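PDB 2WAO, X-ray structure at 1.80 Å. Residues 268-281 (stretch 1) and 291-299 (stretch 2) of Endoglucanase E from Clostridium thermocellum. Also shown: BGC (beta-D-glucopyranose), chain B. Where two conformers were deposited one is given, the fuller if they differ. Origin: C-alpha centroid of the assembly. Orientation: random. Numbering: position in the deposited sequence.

Stretch 1 268-281: GLDLCRSYVTEVVN
Stretch 2 (291-299) VYFVEFPQQ

Helix 268-281 (phi/psi near -62/-45, with i to i+4 backbone hydrogen bonds such as Tyr 275 N to Leu 271 O, 2.8 Å) packs against strand 291-295 and the following loop; the axes approach to 7.9 Å and run nearly antiparallel at 158°. The register pairs Leu 269 CA with Gln 298 CA (8.6 Å), Arg 273 CA with Glu 295 CA (8.1 Å) and Val 280 CA with Val 291 CA (6.1 Å), so the segments draw closer toward the C-terminal end of stretch 1. Together they bury 444 Å². The strand is extended (phi -109 to -136, psi 124 to 159), and alternation turns Val 291, Phe 293 and Glu 295 toward the helix.

Leu 269 (t, p) is buried, its CD1 4.0 Å from Glu 295 OE2 and its CD2 4.1 Å from Gln 298 OE1. Arg 273 leaves the helix sideways (chi1 t, chi2 t, chi3 p), and its length lets the guanidinium reach two acids: NH2 lies 2.4 Å from Asp 270 OD1 in a salt bridge within the helix, while NH1 donates to Glu 295 OE2 at 2.8 Å, near the guanidinium plane, and weakly to Glu 295 OE1 at 3.5 Å. Glu 295 is extended (t, t, chi3 -5°).

Phe 293 (t, chi2 71°) fills the middle. Val 276 (t) meets its ring edge, CG1 to CE1 3.8 Å; Thr 277 (p) lays its methyl on one face, CG2 3.5 Å from the ring centroid and 5° off the normal, a CH-pi contact. Thr 277 OG1 lies 2.9 Å from Arg 273 O, so its polar arm is served by the helix backbone.

Val 280 (t) closes the contact where the backbones are nearest. Its compact branches fit against the strand: CG1 lies 3.6 Å from Val 291 O, and CG2 lies 4.2 Å from Val 291 CG1 (chi1 t) and 4.1 Å from Phe 293 CB.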

# COMPACT_ATOMS: atom_id res chain seq x y z
N GLY A 268 8.22 9.31 -22.15
CA GLY A 268 7.14 8.74 -21.36
C GLY A 268 6.89 9.56 -20.10
O GLY A 268 5.73 9.82 -19.75
N LEU A 269 7.97 10.00 -19.45
CA LEU A 269 7.84 10.88 -18.31
C LEU A 269 7.28 12.23 -18.71
O LEU A 269 6.39 12.72 -18.01
CB LEU A 269 9.18 11.06 -17.58
CG LEU A 269 9.16 12.13 -16.47
CD1 LEU A 269 8.15 11.84 -15.37
CD2 LEU A 269 10.55 12.23 -15.85
N ASP A 270 7.78 12.84 -19.78
CA ASP A 270 7.23 14.16 -20.15
C ASP A 270 5.70 14.06 -20.44
O ASP A 270 4.93 14.92 -20.03
CB ASP A 270 7.98 14.80 -21.34
CG ASP A 270 9.42 15.12 -21.01
OD1 ASP A 270 9.75 15.30 -19.80
OD2 ASP A 270 10.25 15.16 -21.98
N LEU A 271 5.28 13.05 -21.19
CA LEU A 271 3.87 12.87 -21.56
C LEU A 271 3.05 12.60 -20.30
O LEU A 271 2.00 13.23 -20.10
CB LEU A 271 3.68 11.76 -22.59
CG LEU A 271 4.18 11.97 -24.03
CD1 LEU A 271 4.16 10.66 -24.81
CD2 LEU A 271 3.33 13.07 -24.68
N CYS A 272 3.50 11.67 -19.45
CA CYS A 272 2.77 11.40 -18.21
C CYS A 272 2.61 12.69 -17.35
O CYS A 272 1.51 13.02 -16.88
CB CYS A 272 3.43 10.27 -17.40
SG CYS A 272 2.25 9.60 -16.18
N ARG A 273 3.70 13.44 -17.18
CA ARG A 273 3.62 14.70 -16.47
C ARG A 273 2.63 15.65 -17.13
O ARG A 273 1.80 16.24 -16.45
CB ARG A 273 5.00 15.35 -16.35
CG ARG A 273 5.05 16.61 -15.46
CD ARG A 273 6.52 17.04 -15.21
NE ARG A 273 7.32 16.97 -16.42
CZ ARG A 273 8.50 16.38 -16.56
NH1 ARG A 273 9.14 15.80 -15.56
NH2 ARG A 273 9.06 16.41 -17.75
N SER A 274 2.73 15.81 -18.45
CA SER A 274 1.80 16.69 -19.16
C SER A 274 0.33 16.25 -18.91
O SER A 274 -0.52 17.07 -18.62
CB SER A 274 2.12 16.66 -20.67
OG SER A 274 1.25 17.53 -21.37
N TYR A 275 0.06 14.96 -19.05
CA TYR A 275 -1.33 14.46 -18.97
C TYR A 275 -1.92 14.56 -17.55
O TYR A 275 -3.04 15.08 -17.39
CB TYR A 275 -1.45 13.02 -19.48
CG TYR A 275 -1.08 12.79 -20.92
CD1 TYR A 275 -0.77 13.85 -21.79
CD2 TYR A 275 -0.99 11.49 -21.41
CE1 TYR A 275 -0.39 13.59 -23.12
CE2 TYR A 275 -0.60 11.23 -22.72
CZ TYR A 275 -0.34 12.30 -23.57
OH TYR A 275 0.05 12.00 -24.87
N VAL A 276 -1.15 14.13 -16.53
CA VAL A 276 -1.61 14.18 -15.12
C VAL A 276 -1.75 15.65 -14.67
O VAL A 276 -2.70 15.98 -13.95
CB VAL A 276 -0.70 13.35 -14.20
CG1 VAL A 276 -1.11 13.46 -12.68
CG2 VAL A 276 -0.69 11.83 -14.67
N THR A 277 -0.84 16.56 -15.08
CA THR A 277 -1.03 17.93 -14.61
C THR A 277 -2.25 18.52 -15.32
O THR A 277 -2.94 19.37 -14.75
CB THR A 277 0.22 18.84 -14.84
OG1 THR A 277 0.55 18.81 -16.23
CG2 THR A 277 1.43 18.38 -13.99
N GLU A 278 -2.53 18.08 -16.55
CA GLU A 278 -3.75 18.54 -17.26
C GLU A 278 -5.00 18.08 -16.48
O GLU A 278 -5.94 18.85 -16.27
CB GLU A 278 -3.78 18.04 -18.70
CG GLU A 278 -5.00 18.50 -19.49
CD GLU A 278 -4.87 18.24 -21.00
OE1 GLU A 278 -3.82 18.64 -21.61
OE2 GLU A 278 -5.81 17.58 -21.55
N VAL A 279 -4.97 16.83 -16.03
CA VAL A 279 -6.05 16.28 -15.20
C VAL A 279 -6.28 17.13 -13.95
O VAL A 279 -7.42 17.55 -13.66
CB VAL A 279 -5.80 14.78 -14.87
CG1 VAL A 279 -6.76 14.33 -13.79
CG2 VAL A 279 -5.93 13.90 -16.15
N VAL A 280 -5.20 17.45 -13.22
CA VAL A 280 -5.32 18.21 -11.99
C VAL A 280 -5.84 19.63 -12.27
O VAL A 280 -6.77 20.10 -11.61
CB VAL A 280 -3.97 18.26 -11.18
CG1 VAL A 280 -4.05 19.22 -10.06
CG2 VAL A 280 -3.57 16.87 -10.67
N ASN A 281 -5.23 20.31 -13.23
CA ASN A 281 -5.69 21.64 -13.61
C ASN A 281 -7.17 21.66 -14.06
O ASN A 281 -7.86 22.59 -13.72
CB ASN A 281 -4.79 22.24 -14.69
CG ASN A 281 -3.42 22.66 -14.15
OD1 ASN A 281 -2.41 22.49 -14.81
ND2 ASN A 281 -3.41 23.21 -12.97
N VAL A 291 -7.72 18.74 -5.27
CA VAL A 291 -6.99 17.81 -6.12
C VAL A 291 -5.66 18.54 -6.41
O VAL A 291 -5.65 19.73 -6.84
CB VAL A 291 -7.69 17.51 -7.42
CG1 VAL A 291 -6.87 16.43 -8.18
CG2 VAL A 291 -9.02 16.92 -7.10
N TYR A 292 -4.58 17.85 -6.13
CA TYR A 292 -3.20 18.40 -6.18
C TYR A 292 -2.29 17.52 -7.00
O TYR A 292 -2.54 16.31 -7.16
CB TYR A 292 -2.60 18.50 -4.80
CG TYR A 292 -3.57 19.06 -3.76
CD1 TYR A 292 -3.95 20.41 -3.79
CD2 TYR A 292 -4.07 18.24 -2.77
CE1 TYR A 292 -4.85 20.93 -2.79
CE2 TYR A 292 -4.98 18.73 -1.77
CZ TYR A 292 -5.36 20.08 -1.83
OH TYR A 292 -6.22 20.53 -0.86
N PHE A 293 -1.21 18.14 -7.46
CA PHE A 293 -0.16 17.43 -8.17
C PHE A 293 1.15 17.30 -7.37
O PHE A 293 1.60 18.26 -6.71
CB PHE A 293 0.13 18.13 -9.51
CG PHE A 293 1.20 17.44 -10.30
CD1 PHE A 293 0.95 16.20 -10.89
CD2 PHE A 293 2.47 18.03 -10.45
CE1 PHE A 293 1.92 15.53 -11.63
CE2 PHE A 293 3.47 17.37 -11.18
CZ PHE A 293 3.19 16.10 -11.77
N VAL A 294 1.77 16.12 -7.46
CA VAL A 294 3.12 15.92 -6.84
C VAL A 294 4.00 15.16 -7.80
O VAL A 294 3.59 14.15 -8.37
CB VAL A 294 3.07 15.14 -5.48
CG1 VAL A 294 4.47 15.03 -4.83
CG2 VAL A 294 2.00 15.70 -4.53
N GLU A 295 5.20 15.68 -8.04
CA GLU A 295 6.19 14.93 -8.84
C GLU A 295 7.37 14.48 -7.98
O GLU A 295 8.03 15.31 -7.31
CB GLU A 295 6.68 15.73 -10.04
CG GLU A 295 7.67 14.86 -10.86
CD GLU A 295 8.11 15.48 -12.20
OE1 GLU A 295 7.57 16.58 -12.56
OE2 GLU A 295 8.96 14.83 -12.89
N PHE A 296 7.62 13.16 -7.98
CA PHE A 296 8.85 12.61 -7.39
C PHE A 296 9.91 12.63 -8.47
O PHE A 296 9.73 12.02 -9.53
CB PHE A 296 8.61 11.20 -6.88
CG PHE A 296 7.43 11.08 -5.94
CD1 PHE A 296 7.52 11.57 -4.63
CD2 PHE A 296 6.27 10.40 -6.33
CE1 PHE A 296 6.46 11.42 -3.73
CE2 PHE A 296 5.21 10.24 -5.45
CZ PHE A 296 5.30 10.75 -4.15
N PRO A 297 10.99 13.37 -8.23
CA PRO A 297 12.03 13.46 -9.26
C PRO A 297 12.51 12.08 -9.66
O PRO A 297 12.63 11.16 -8.82
CB PRO A 297 13.17 14.22 -8.53
CG PRO A 297 12.41 15.09 -7.60
CD PRO A 297 11.34 14.18 -7.05
N GLN A 298 12.74 11.93 -10.95
CA GLN A 298 13.17 10.65 -11.51
C GLN A 298 14.40 10.10 -10.77
O GLN A 298 15.34 10.83 -10.47
CB GLN A 298 13.53 10.89 -12.96
CG GLN A 298 13.93 9.67 -13.68
CD GLN A 298 14.56 9.96 -15.03
OE1 GLN A 298 14.49 11.08 -15.57
NE2 GLN A 298 15.18 8.95 -15.58
N GLN A 299 14.37 8.82 -10.45
CA GLN A 299 15.54 8.17 -9.83
C GLN A 299 16.68 8.20 -10.86
O GLN A 299 16.47 7.96 -12.05
CB GLN A 299 15.20 6.73 -9.34
CG GLN A 299 14.76 5.81 -10.44
CD GLN A 299 14.21 4.43 -9.99
OE1 GLN A 299 14.12 4.11 -8.79
NE2 GLN A 299 13.83 3.63 -11.00
C2 BGC B . 17.33 6.81 -16.32
C3 BGC B . 17.11 5.30 -16.20
C4 BGC B . 16.59 4.72 -17.51
C5 BGC B . 17.41 5.22 -18.70
C6 BGC B . 16.83 4.70 -20.01
C1 BGC B . 18.10 7.15 -17.59
O1 BGC B . 18.19 8.56 -17.71
O2 BGC B . 18.04 7.27 -15.20
O3 BGC B . 16.20 5.04 -15.17
O4 BGC B . 16.58 3.72 -17.53
O5 BGC B . 17.42 6.63 -18.71
O6 BGC B . 17.27 5.52 -21.07